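Local structure of NegoA.19184.a (Neisseria gonorrhoeae, 5UEB) at residues B[126-131]-B[137-142]; B[16-19]-B[23-26]; B[97-102]-B[122-127]; B[25-30]-B[102-107]; B[30-35]-B[40-45]. The protein is of unknown function, belongs to the uncharacterised DUF4265 family, and is found in the crystal as an assembly of two chains. All coordinates share one frame; numbering follows the deposited sequence. Where two conformers were deposited one is given.

Interaction 1: B[126-131]-B[137-142]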
# COMPACT_ATOMS: atom_id res chain seq x y z
N GLY B 126 8.38 5.33 25.08
CA GLY B 126 8.01 5.66 26.44
C GLY B 126 8.00 7.15 26.69
O GLY B 126 7.10 7.67 27.37
N ILE B 127 8.99 7.87 26.16
CA ILE B 127 9.04 9.31 26.34
C ILE B 127 7.89 9.98 25.61
O ILE B 127 7.21 10.85 26.16
CB ILE B 127 10.39 9.89 25.87
CG1 ILE B 127 11.55 9.22 26.62
CG2 ILE B 127 10.39 11.39 26.06
CD1 ILE B 127 12.91 9.70 26.15
N LEU B 128 7.65 9.57 24.36
CA LEU B 128 6.51 10.09 23.62
C LEU B 128 5.21 9.83 24.36
O LEU B 128 4.35 10.72 24.45
CB LEU B 128 6.45 9.45 22.23
CG LEU B 128 7.58 9.80 21.28
CD1 LEU B 128 7.54 8.90 20.05
CD2 LEU B 128 7.48 11.26 20.88
N ASN B 129 5.04 8.62 24.89
CA ASN B 129 3.80 8.28 25.59
C ASN B 129 3.58 9.14 26.83
O ASN B 129 2.46 9.57 27.10
CB ASN B 129 3.77 6.80 25.94
CG ASN B 129 3.48 5.91 24.74
OD1 ASN B 129 2.91 6.36 23.75
ND2 ASN B 129 3.86 4.64 24.84
N ARG B 130 4.64 9.38 27.62
CA ARG B 130 4.49 10.21 28.82
C ARG B 130 4.04 11.62 28.46
O ARG B 130 3.20 12.21 29.16
CB ARG B 130 5.79 10.25 29.61
CG ARG B 130 5.92 9.18 30.68
CD ARG B 130 7.06 9.50 31.65
NE ARG B 130 6.74 10.61 32.56
CZ ARG B 130 6.28 10.44 33.79
NH1 ARG B 130 6.07 9.22 34.28
NH2 ARG B 130 6.01 11.50 34.55
N TYR B 131 4.59 12.18 27.38
CA TYR B 131 4.18 13.52 26.97
C TYR B 131 2.78 13.51 26.37
O TYR B 131 2.04 14.50 26.53
CB TYR B 131 5.23 14.15 26.06
CG TYR B 131 6.43 14.65 26.83
CD1 TYR B 131 6.27 15.47 27.94
CD2 TYR B 131 7.72 14.30 26.45
CE1 TYR B 131 7.38 15.94 28.65
CE2 TYR B 131 8.84 14.75 27.16
CZ TYR B 131 8.65 15.58 28.26
OH TYR B 131 9.73 16.04 28.97
N LEU B 137 1.78 16.64 23.65
CA LEU B 137 2.06 16.27 22.27
C LEU B 137 1.20 15.09 21.86
O LEU B 137 0.61 14.39 22.68
CB LEU B 137 3.55 15.96 22.02
CG LEU B 137 4.25 14.69 22.51
CD1 LEU B 137 3.87 13.38 21.81
CD2 LEU B 137 5.77 14.88 22.44
N SER B 138 1.15 14.90 20.54
CA SER B 138 0.59 13.71 19.91
C SER B 138 1.58 13.22 18.87
O SER B 138 2.35 14.01 18.31
CB SER B 138 -0.74 14.02 19.22
OG SER B 138 -1.71 14.46 20.15
N TYR B 139 1.55 11.92 18.60
CA TYR B 139 2.47 11.37 17.62
C TYR B 139 1.79 10.28 16.82
O TYR B 139 0.79 9.68 17.25
CB TYR B 139 3.78 10.88 18.26
CG TYR B 139 3.69 9.58 19.04
CD1 TYR B 139 3.23 9.56 20.36
CD2 TYR B 139 4.07 8.37 18.46
CE1 TYR B 139 3.16 8.36 21.07
CE2 TYR B 139 3.99 7.18 19.16
CZ TYR B 139 3.55 7.18 20.46
OH TYR B 139 3.47 5.98 21.15
N ARG B 140 2.35 10.03 15.64
CA ARG B 140 1.83 9.03 14.73
C ARG B 140 2.99 8.24 14.13
O ARG B 140 4.02 8.82 13.75
CB ARG B 140 1.04 9.72 13.61
CG ARG B 140 0.56 8.81 12.51
CD ARG B 140 -0.53 9.50 11.72
NE ARG B 140 -1.72 9.75 12.54
CZ ARG B 140 -2.74 8.91 12.64
NH1 ARG B 140 -2.73 7.76 11.97
NH2 ARG B 140 -3.77 9.21 13.41
N GLU B 141 2.82 6.93 14.05
CA GLU B 141 3.76 6.05 13.35
C GLU B 141 3.41 6.07 11.86
O GLU B 141 2.65 5.24 11.37
CB GLU B 141 3.72 4.65 13.94
CG GLU B 141 4.20 4.67 15.38
CD GLU B 141 4.04 3.36 16.11
OE1 GLU B 141 4.69 3.21 17.16
OE2 GLU B 141 3.27 2.47 15.67
N ALA B 142 3.97 7.06 11.15
CA ALA B 142 3.63 7.24 9.75
C ALA B 142 4.16 6.08 8.91
O ALA B 142 3.48 5.62 7.98
CB ALA B 142 4.19 8.57 9.25

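Interaction 2: B[16-19]-B[23-26]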
# COMPACT_ATOMS: atom_id res chain seq x y z
N VAL B 16 0.19 11.59 -3.86
CA VAL B 16 -1.22 11.82 -3.57
C VAL B 16 -1.63 10.84 -2.47
O VAL B 16 -1.30 9.65 -2.53
CB VAL B 16 -2.08 11.62 -4.82
CG1 VAL B 16 -3.56 11.87 -4.51
CG2 VAL B 16 -1.63 12.56 -5.93
N TYR B 17 -2.29 11.35 -1.43
CA TYR B 17 -2.64 10.53 -0.29
C TYR B 17 -3.92 11.07 0.33
O TYR B 17 -4.37 12.18 0.01
CB TYR B 17 -1.50 10.48 0.75
CG TYR B 17 -1.21 11.82 1.39
CD1 TYR B 17 -0.46 12.79 0.73
CD2 TYR B 17 -1.69 12.12 2.66
CE1 TYR B 17 -0.23 14.03 1.30
CE2 TYR B 17 -1.45 13.36 3.25
CZ TYR B 17 -0.71 14.31 2.56
OH TYR B 17 -0.49 15.54 3.13
N TYR B 18 -4.51 10.29 1.23
CA TYR B 18 -5.63 10.77 2.04
C TYR B 18 -5.09 11.16 3.40
O TYR B 18 -4.33 10.40 4.02
CB TYR B 18 -6.73 9.72 2.16
CG TYR B 18 -7.50 9.54 0.87
CD1 TYR B 18 -8.54 10.40 0.53
CD2 TYR B 18 -7.19 8.51 -0.01
CE1 TYR B 18 -9.24 10.25 -0.65
CE2 TYR B 18 -7.89 8.34 -1.19
CZ TYR B 18 -8.91 9.21 -1.51
OH TYR B 18 -9.61 9.05 -2.68
N ASP B 19 -5.45 12.36 3.84
CA ASP B 19 -4.95 12.92 5.10
C ASP B 19 -5.72 12.33 6.28
O ASP B 19 -6.54 11.42 6.14
CB ASP B 19 -4.94 14.44 5.03
CG ASP B 19 -6.34 15.05 5.03
OD1 ASP B 19 -6.43 16.25 4.71
OD2 ASP B 19 -7.33 14.37 5.38
N ASN B 23 -9.39 13.27 3.55
CA ASN B 23 -9.50 14.21 2.44
C ASN B 23 -8.25 14.08 1.57
O ASN B 23 -7.14 13.90 2.08
CB ASN B 23 -9.64 15.64 2.95
CG ASN B 23 -10.94 15.85 3.71
OD1 ASN B 23 -11.99 15.33 3.33
ND2 ASN B 23 -10.87 16.60 4.80
N ILE B 24 -8.45 14.17 0.26
CA ILE B 24 -7.33 14.02 -0.66
C ILE B 24 -6.33 15.15 -0.43
O ILE B 24 -6.71 16.29 -0.13
CB ILE B 24 -7.85 13.96 -2.10
CG1 ILE B 24 -6.78 13.39 -3.03
CG2 ILE B 24 -8.35 15.31 -2.56
CD1 ILE B 24 -6.76 11.88 -3.03
N ALA B 25 -5.05 14.82 -0.53
CA ALA B 25 -3.97 15.76 -0.27
C ALA B 25 -2.77 15.37 -1.13
O ALA B 25 -2.71 14.26 -1.67
CB ALA B 25 -3.58 15.79 1.21
N GLU B 26 -1.81 16.29 -1.25
CA GLU B 26 -0.62 16.05 -2.04
C GLU B 26 0.59 16.54 -1.27
O GLU B 26 0.54 17.61 -0.65
CB GLU B 26 -0.70 16.80 -3.38
CG GLU B 26 -1.80 16.29 -4.28
CD GLU B 26 -1.86 17.01 -5.61
OE1 GLU B 26 -0.91 17.74 -5.95
OE2 GLU B 26 -2.87 16.84 -6.33
O HOH W 1 0.85 17.67 2.11
O HOH W 2 -8.41 17.81 5.67
O HOH W 3 -6.69 17.69 2.29

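Interaction 3: B[97-102]-B[122-127]. With EDO (1,2-ethanediol), chain J.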
# COMPACT_ATOMS: atom_id res chain seq x y z
N GLU B 97 18.02 12.67 19.27
CA GLU B 97 19.40 12.75 18.82
C GLU B 97 20.21 11.53 19.27
O GLU B 97 21.01 10.99 18.50
CB GLU B 97 20.03 14.05 19.32
CG GLU B 97 21.54 14.15 19.14
CD GLU B 97 21.96 14.22 17.68
OE1 GLU B 97 23.12 13.85 17.38
OE2 GLU B 97 21.14 14.65 16.85
N GLU B 98 20.01 11.09 20.52
CA GLU B 98 20.75 9.93 21.00
C GLU B 98 20.40 8.67 20.22
O GLU B 98 21.24 7.76 20.09
CB GLU B 98 20.52 9.73 22.50
N HIS B 99 19.18 8.60 19.69
CA HIS B 99 18.72 7.50 18.86
C HIS B 99 19.01 7.70 17.38
O HIS B 99 18.38 7.04 16.53
CB HIS B 99 17.22 7.27 19.08
CG HIS B 99 16.88 6.66 20.41
ND1 HIS B 99 16.22 5.45 20.52
CD2 HIS B 99 17.12 7.08 21.67
CE1 HIS B 99 16.07 5.16 21.80
NE2 HIS B 99 16.60 6.13 22.52
N SER B 100 19.93 8.61 17.03
CA SER B 100 20.32 8.85 15.64
C SER B 100 19.16 9.32 14.78
O SER B 100 19.13 9.07 13.56
CB SER B 100 21.03 7.64 15.02
OG SER B 100 22.21 7.31 15.73
N GLY B 101 18.19 9.99 15.38
CA GLY B 101 17.07 10.51 14.62
C GLY B 101 17.41 11.81 13.93
O GLY B 101 18.21 12.61 14.41
N LYS B 102 16.82 12.00 12.75
CA LYS B 102 16.96 13.24 11.99
C LYS B 102 15.58 13.88 11.90
O LYS B 102 14.59 13.17 11.73
CB LYS B 102 17.48 12.96 10.57
CG LYS B 102 18.92 12.45 10.53
CD LYS B 102 19.38 12.26 9.10
CE LYS B 102 20.65 11.43 9.02
NZ LYS B 102 21.01 11.13 7.60
N SER B 122 11.15 0.83 22.35
CA SER B 122 10.26 1.07 23.48
C SER B 122 10.74 2.23 24.35
O SER B 122 9.92 2.94 24.94
CB SER B 122 10.07 -0.21 24.29
OG SER B 122 11.30 -0.66 24.85
N ASP B 123 12.05 2.43 24.45
CA ASP B 123 12.57 3.54 25.24
C ASP B 123 12.14 4.88 24.65
O ASP B 123 11.70 5.78 25.37
CB ASP B 123 14.09 3.47 25.33
CG ASP B 123 14.58 2.39 26.28
OD1 ASP B 123 13.80 1.96 27.16
OD2 ASP B 123 15.75 1.97 26.16
N LEU B 124 12.26 5.02 23.32
CA LEU B 124 11.82 6.25 22.68
C LEU B 124 10.30 6.40 22.80
O LEU B 124 9.80 7.48 23.12
CB LEU B 124 12.28 6.25 21.21
CG LEU B 124 12.41 7.56 20.42
CD1 LEU B 124 11.04 8.16 20.08
CD2 LEU B 124 13.27 8.57 21.16
N LYS B 125 9.56 5.32 22.55
CA LYS B 125 8.10 5.41 22.65
C LYS B 125 7.64 5.77 24.05
O LYS B 125 6.61 6.42 24.21
CB LYS B 125 7.43 4.10 22.22
CG LYS B 125 7.39 3.89 20.73
CD LYS B 125 6.52 2.70 20.35
CE LYS B 125 5.03 2.98 20.47
NZ LYS B 125 4.23 2.02 19.65
N GLY B 126 8.38 5.33 25.08
CA GLY B 126 8.01 5.66 26.44
C GLY B 126 8.00 7.15 26.69
O GLY B 126 7.10 7.67 27.37
N ILE B 127 8.99 7.87 26.16
CA ILE B 127 9.04 9.31 26.34
C ILE B 127 7.89 9.98 25.61
O ILE B 127 7.21 10.85 26.16
CB ILE B 127 10.39 9.89 25.87
CG1 ILE B 127 11.55 9.22 26.62
CG2 ILE B 127 10.39 11.39 26.06
CD1 ILE B 127 12.91 9.70 26.15
C1 EDO J . 15.79 7.46 25.68
O1 EDO J . 16.34 6.18 25.36
C2 EDO J . 16.92 8.42 26.02
O2 EDO J . 17.87 8.44 24.94

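Interaction 4: B[25-30]-B[102-107]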
# COMPACT_ATOMS: atom_id res chain seq x y z
N ALA B 25 -5.05 14.82 -0.53
CA ALA B 25 -3.97 15.76 -0.27
C ALA B 25 -2.77 15.37 -1.13
O ALA B 25 -2.71 14.26 -1.67
CB ALA B 25 -3.58 15.79 1.21
N GLU B 26 -1.81 16.29 -1.25
CA GLU B 26 -0.62 16.05 -2.04
C GLU B 26 0.59 16.54 -1.27
O GLU B 26 0.54 17.61 -0.65
CB GLU B 26 -0.70 16.80 -3.38
CG GLU B 26 -1.80 16.29 -4.28
CD GLU B 26 -1.86 17.01 -5.61
OE1 GLU B 26 -0.91 17.74 -5.95
OE2 GLU B 26 -2.87 16.84 -6.33
N GLU B 27 1.68 15.77 -1.30
CA GLU B 27 2.97 16.21 -0.75
C GLU B 27 4.05 16.00 -1.80
O GLU B 27 4.14 14.92 -2.38
CB GLU B 27 3.34 15.42 0.51
CG GLU B 27 4.72 15.81 1.03
CD GLU B 27 5.06 15.24 2.39
OE1 GLU B 27 6.17 15.55 2.86
OE2 GLU B 27 4.25 14.49 2.99
N ILE B 28 4.87 17.02 -2.04
CA ILE B 28 5.98 16.93 -2.99
C ILE B 28 7.25 16.59 -2.23
O ILE B 28 7.55 17.21 -1.20
CB ILE B 28 6.16 18.24 -3.77
CG1 ILE B 28 4.90 18.55 -4.56
CG2 ILE B 28 7.38 18.14 -4.71
CD1 ILE B 28 4.93 19.89 -5.29
N LEU B 29 7.98 15.58 -2.72
CA LEU B 29 9.23 15.14 -2.11
C LEU B 29 10.39 15.28 -3.09
O LEU B 29 10.27 14.89 -4.26
CB LEU B 29 9.15 13.68 -1.67
CG LEU B 29 8.14 13.37 -0.56
CD1 LEU B 29 7.98 11.87 -0.41
CD2 LEU B 29 8.57 13.99 0.75
N SER B 30 11.50 15.83 -2.62
CA SER B 30 12.70 15.93 -3.42
C SER B 30 13.48 14.62 -3.38
O SER B 30 13.46 13.89 -2.38
CB SER B 30 13.60 17.05 -2.90
OG SER B 30 12.94 18.31 -2.99
N LYS B 102 16.82 12.00 12.75
CA LYS B 102 16.96 13.24 11.99
C LYS B 102 15.58 13.88 11.90
O LYS B 102 14.59 13.17 11.73
CB LYS B 102 17.48 12.96 10.57
CG LYS B 102 18.92 12.45 10.53
CD LYS B 102 19.38 12.26 9.10
CE LYS B 102 20.65 11.43 9.02
NZ LYS B 102 21.01 11.13 7.60
N ILE B 103 15.53 15.20 12.03
CA ILE B 103 14.24 15.87 12.12
C ILE B 103 14.03 16.79 10.92
O ILE B 103 14.98 17.32 10.33
CB ILE B 103 14.06 16.63 13.46
CG1 ILE B 103 14.96 17.85 13.52
CG2 ILE B 103 14.33 15.70 14.64
CD1 ILE B 103 14.76 18.68 14.78
N ARG B 104 12.76 16.94 10.55
CA ARG B 104 12.34 17.93 9.56
C ARG B 104 11.17 18.70 10.15
O ARG B 104 10.18 18.09 10.58
CB ARG B 104 11.91 17.24 8.26
CG ARG B 104 11.53 18.23 7.16
CD ARG B 104 11.02 17.55 5.91
NE ARG B 104 10.54 18.54 4.95
CZ ARG B 104 9.94 18.26 3.80
NH1 ARG B 104 9.72 16.99 3.46
NH2 ARG B 104 9.54 19.24 3.00
N LYS B 105 11.27 20.03 10.20
CA LYS B 105 10.23 20.88 10.76
C LYS B 105 9.18 21.23 9.72
O LYS B 105 9.46 21.33 8.52
CB LYS B 105 10.82 22.20 11.27
CG LYS B 105 11.85 22.08 12.38
CD LYS B 105 12.51 23.42 12.67
CE LYS B 105 11.50 24.47 13.10
NZ LYS B 105 12.15 25.79 13.38
N ASN B 106 7.94 21.43 10.19
CA ASN B 106 6.91 22.14 9.43
C ASN B 106 6.37 23.20 10.37
O ASN B 106 5.43 22.95 11.13
CB ASN B 106 5.82 21.22 8.91
CG ASN B 106 4.89 21.93 7.93
OD1 ASN B 106 3.71 22.14 8.22
ND2 ASN B 106 5.44 22.33 6.79
N GLY B 107 6.96 24.39 10.33
CA GLY B 107 6.60 25.39 11.31
C GLY B 107 7.21 25.04 12.67
O GLY B 107 8.09 24.18 12.79
O HOH W 4 7.52 17.40 1.58

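Interaction 5: B[30-35]-B[40-45]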
# COMPACT_ATOMS: atom_id res chain seq x y z
N SER B 30 11.50 15.83 -2.62
CA SER B 30 12.70 15.93 -3.42
C SER B 30 13.48 14.62 -3.38
O SER B 30 13.46 13.89 -2.38
CB SER B 30 13.60 17.05 -2.90
OG SER B 30 12.94 18.31 -2.99
N GLY B 31 14.17 14.32 -4.47
CA GLY B 31 14.98 13.12 -4.52
C GLY B 31 15.85 13.05 -5.76
O GLY B 31 16.21 14.08 -6.35
N ASN B 32 16.20 11.84 -6.16
CA ASN B 32 17.14 11.62 -7.27
C ASN B 32 16.60 10.49 -8.13
O ASN B 32 16.21 9.44 -7.61
CB ASN B 32 18.52 11.23 -6.71
CG ASN B 32 19.68 11.72 -7.59
OD1 ASN B 32 20.38 12.66 -7.22
ND2 ASN B 32 19.90 11.07 -8.73
N ILE B 33 16.56 10.71 -9.45
CA ILE B 33 16.24 9.62 -10.36
C ILE B 33 17.38 8.61 -10.32
O ILE B 33 18.57 8.98 -10.27
CB ILE B 33 16.04 10.15 -11.79
CG1 ILE B 33 14.96 11.23 -11.84
CG2 ILE B 33 15.71 9.01 -12.76
CD1 ILE B 33 13.61 10.75 -11.40
N MET B 34 17.04 7.33 -10.33
CA MET B 34 18.03 6.28 -10.34
C MET B 34 18.18 5.69 -11.73
O MET B 34 17.31 5.86 -12.59
CB MET B 34 17.62 5.19 -9.35
CG MET B 34 17.30 5.78 -8.00
SD MET B 34 17.18 4.54 -6.73
CE MET B 34 18.91 4.18 -6.40
N PRO B 35 19.29 5.01 -12.00
CA PRO B 35 19.52 4.51 -13.37
C PRO B 35 18.43 3.58 -13.90
O PRO B 35 18.26 3.50 -15.12
CB PRO B 35 20.87 3.79 -13.27
CG PRO B 35 21.57 4.49 -12.15
CD PRO B 35 20.48 4.83 -11.15
N LEU B 40 14.70 7.82 -5.81
CA LEU B 40 15.21 7.74 -4.44
C LEU B 40 14.72 8.96 -3.66
O LEU B 40 15.07 10.09 -4.00
CB LEU B 40 16.74 7.71 -4.46
CG LEU B 40 17.47 7.73 -3.11
CD1 LEU B 40 17.17 6.46 -2.33
CD2 LEU B 40 18.99 7.89 -3.31
N ILE B 41 13.90 8.73 -2.63
CA ILE B 41 13.37 9.82 -1.81
C ILE B 41 14.47 10.35 -0.90
O ILE B 41 15.11 9.57 -0.18
CB ILE B 41 12.16 9.32 -1.00
CG1 ILE B 41 11.00 8.99 -1.95
CG2 ILE B 41 11.73 10.37 0.03
CD1 ILE B 41 9.82 8.28 -1.24
N GLN B 42 14.70 11.66 -0.94
CA GLN B 42 15.80 12.27 -0.18
C GLN B 42 15.34 13.31 0.83
O GLN B 42 16.14 14.14 1.28
CB GLN B 42 16.84 12.83 -1.15
CG GLN B 42 17.46 11.73 -2.01
CD GLN B 42 18.56 12.25 -2.88
OE1 GLN B 42 18.37 13.21 -3.63
NE2 GLN B 42 19.74 11.62 -2.80
N GLU B 43 14.06 13.29 1.20
CA GLU B 43 13.54 14.13 2.26
C GLU B 43 12.69 13.25 3.16
O GLU B 43 12.16 12.23 2.73
CB GLU B 43 12.62 15.24 1.72
CG GLU B 43 13.30 16.26 0.84
CD GLU B 43 12.39 17.44 0.56
OE1 GLU B 43 12.54 18.48 1.23
OE2 GLU B 43 11.51 17.31 -0.32
N ILE B 44 12.57 13.66 4.42
CA ILE B 44 11.67 12.98 5.36
C ILE B 44 10.24 13.39 5.04
O ILE B 44 9.93 14.59 5.08
CB ILE B 44 12.02 13.37 6.80
CG1 ILE B 44 13.46 12.98 7.12
CG2 ILE B 44 11.05 12.67 7.78
CD1 ILE B 44 13.95 13.57 8.42
N PRO B 45 9.34 12.46 4.72
CA PRO B 45 7.96 12.86 4.41
C PRO B 45 7.29 13.47 5.63
O PRO B 45 7.36 12.93 6.73
CB PRO B 45 7.29 11.53 4.01
CG PRO B 45 8.45 10.64 3.57
CD PRO B 45 9.56 11.02 4.52
O HOH W 5 22.18 12.52 -4.24

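Interaction 1: B[126-131]-B[137-142]
L128 packs over one face of the Y139 ring. Its CB is 3.7 Å from CE1 of Y139, displaced toward the rim, and makes a CH-pi contact. CD1 of L128 reaches the CD2 side of the ring, 3.9 Å from CD2 of Y139. One helix residue on, N129 starts out away from the strand but bends back to meet the same ring at its edge. The hydroxyl OH of Y139 donates to OD1 of N129 at 2.7 Å. The donor sits 32° out of the carbonyl plane, and amide and ring planes are turned 43° apart.

Helix 122-133 and strand 137-143 are the last helix and strand of a ferredoxin-like beta-alpha-beta-beta-alpha-beta unit. Here the helix lies against the edge strand that follows it.

L137 fills the other end. Its CG stands between backbone N and carbonyl carbon (chi1 73°), which turns the branch to the helix. CG of L137 is 3.7 Å from CB of Y131. CD1 of L137 is 4.3 Å from CD2 of L128. The Y131 ring leads away, and its hydroxyl bonds to D91. L92 of helix 90-98 touches both L128 and L137.

Interaction 2: B[16-19]-B[23-26]
Y17 crosses onto A25 of the facing strand. Its CG stands between the backbone N and the carbonyl carbon (chi1 65°), and this swings the ring from CB over the partner strand. CD1 then lies beside the A25 carbonyl, and CE1 of Y17 is 3.7 Å from C of E26. CZ of Y17 is 3.5 Å from CB of A25. That methyl sits over the ring face in a CH-pi contact. At the tip, OH of Y17 is 2.7 Å from a water that lies in the ring plane and donates to O of E26.

V16, Y18, I24 and E26 share the other face, where the apolar contacts centre on CD1 of I24. This CD1 lies over one face of the Y18 ring, 3.7 Å from CZ of Y18, and touches CG1 of V16. E26 bonds to H7 of the second subunit, a residue of its N-terminal histidine tag.

Y17 and A25 form a hydrogen-bonded pair through both backbone bonds. D19 closes the end. Its N donates to O of N23 at 2.9 Å, and its OD2 takes N of N23 at 3.0 Å from above the carboxylate plane. OD2 also accepts from N of E21, as in an Asx turn. Two waters join OD1 of D19 to the N23 amide and the I24 carbonyl. This is the closed end of an antiparallel beta hairpin.

Interaction 3: B[97-102]-B[122-127]
H99 holds its ring carbon CG opposite the carbonyl carbon (chi1 -72°), while L124 sends CG away from its own backbone N (chi1 -158°). These two torsions slide the imidazole and the leucine branch past each other in opposite directions. CD2 of L124 comes to rest almost over the ring centre of H99, 9° off the ring normal, in a CH-pi contact. The CB of L124 is over the same face, 4.0 Å from CE1 of H99. The D123 CB sits at the ring edge, 4.4 Å from CE1 of H99.

Both ring nitrogens have partners. ND1 bonds to the carbonyl O of K119, which fixes the rotation of the ring. NE2 of H99 is 2.9 Å from O1 of a 1,2-ethanediol in the ring plane; the bond is nearly straight, and either atom could be the donor. The diol probably comes from the crystallisation liquor. It rests between the two segments, with its C1 3.7 Å from CD1 of I127 and its O1 3.5 Å from CB of D123.

H99 is the first residue beyond helix 90-98. S100, with positive phi, is the C-prime residue of the Schellman motif that ends this helix. The chain then enters strand 102-105. F115 of strand 110-115 touches both H99 and L124, and A95 of helix 90-98 meets L124. The contact therefore joins the C-terminal end of one helix to the first turns of helix 122-133, next to the sheet.

Interaction 4: B[25-30]-B[102-107]
E27 and R104 reach past each other from two different strands, and charge is the first link. OE1 of E27 is 3.9 Å from NH1 of R104, a long salt bridge. The oxygen lies well out of the guanidinium plane, so no N-H points at it; the two planes are 54° apart. Both chains are stretched out: each CG is opposite its backbone N (chi1 176° in E27, -177° in R104), and both continue extended to bridge the gap between their strands.

Water is the second link. One molecule lies 2.6 Å from OE1 of E27, 2.8 Å from O of I28 and 2.9 Å from NH1 of R104. It accepts from the arginine. More acceptors surround it than it has protons, so it probably cannot serve all at once.

Apolar contact is slight. CD2 of L29 sits at the edge of the guanidinium, 4.2 Å from NH1 of R104.

The stronger polar partners are backbone groups of the segment between. OE1 of E27 also accepts from N of L46, and OE2 takes N of both F47 and A48. NH1 of R104 bonds to O of I44. The buried carboxylate thus grips three successive backbone N-H groups, and the arginine's positive charge probably helps to offset its own. This is a buried, water-mediated ion pair that links strand 24-33 of the five-stranded sheet to edge strand 102-105 of the four-stranded sheet.

Interaction 5: B[30-35]-B[40-45]
S30 and E43 begin the tight part of the contact. N of S30 donates to OE2 of E43 at 2.7 Å, on the anti side of the carboxylate and 23° out of its plane. A weak bond from OG of S30 to the same OE2, at 3.2 Å, and one between OG and K12 hold for one of two S30 conformers and are doubtful. Next come the backbone bonds. N of Q42 donates to O of S30 at 2.9 Å. N32 and L40 then form a hydrogen-bonded antiparallel pair through two bonds, the straighter being L40 N to N32 O at 2.9 Å. G31, between S30 and N32, lies very close to the facing strand: its CA is 3.1 Å from O of L40, and there is no room for a side chain at this point.

The side chains of N32 and Q42 pack more loosely. They cross with their amides 83° apart, and they do not bond directly. A water joins them: it accepts from NE2 of Q42 at 3.0 Å, and reaches OD1 of N32 only weakly at 3.5 Å. K10 bonds to both OD1 of N32 and OE1 of Q42. ND2 of N32 turns back to O of I33. In the conformer given, M34 makes a light contact, its SD 3.9 Å from CB of L40.

This closes the hairpin of strands 24-33 and 39-41. Its chemistry implies that backbone bonds and one carboxylate set the pairing, while the two amides are linked mainly through K10, with a water as a weak second link.

Overall arrangement
The contacts fall into two parts of the fold. Interactions 2 and 5 lie in the five-stranded antiparallel sheet, about 20 Å apart between centres, at the two ends of strand 24-33. Interactions 1 and 3 lie in the four-stranded unit, share G126 and I127 of helix 122-133, and have centres about 10 Å apart. K125 of interaction 3 forms a salt bridge to E141 of interaction 1. Interaction 4 sits nearest the centre of the chain and ties the two sheets. Along the chain, interaction 5 is nested inside the loop that interaction 4 closes, and R104 bonds to I44 there. Local hairpin and helix contacts thus build each part, and one long-range polar contact helps join them.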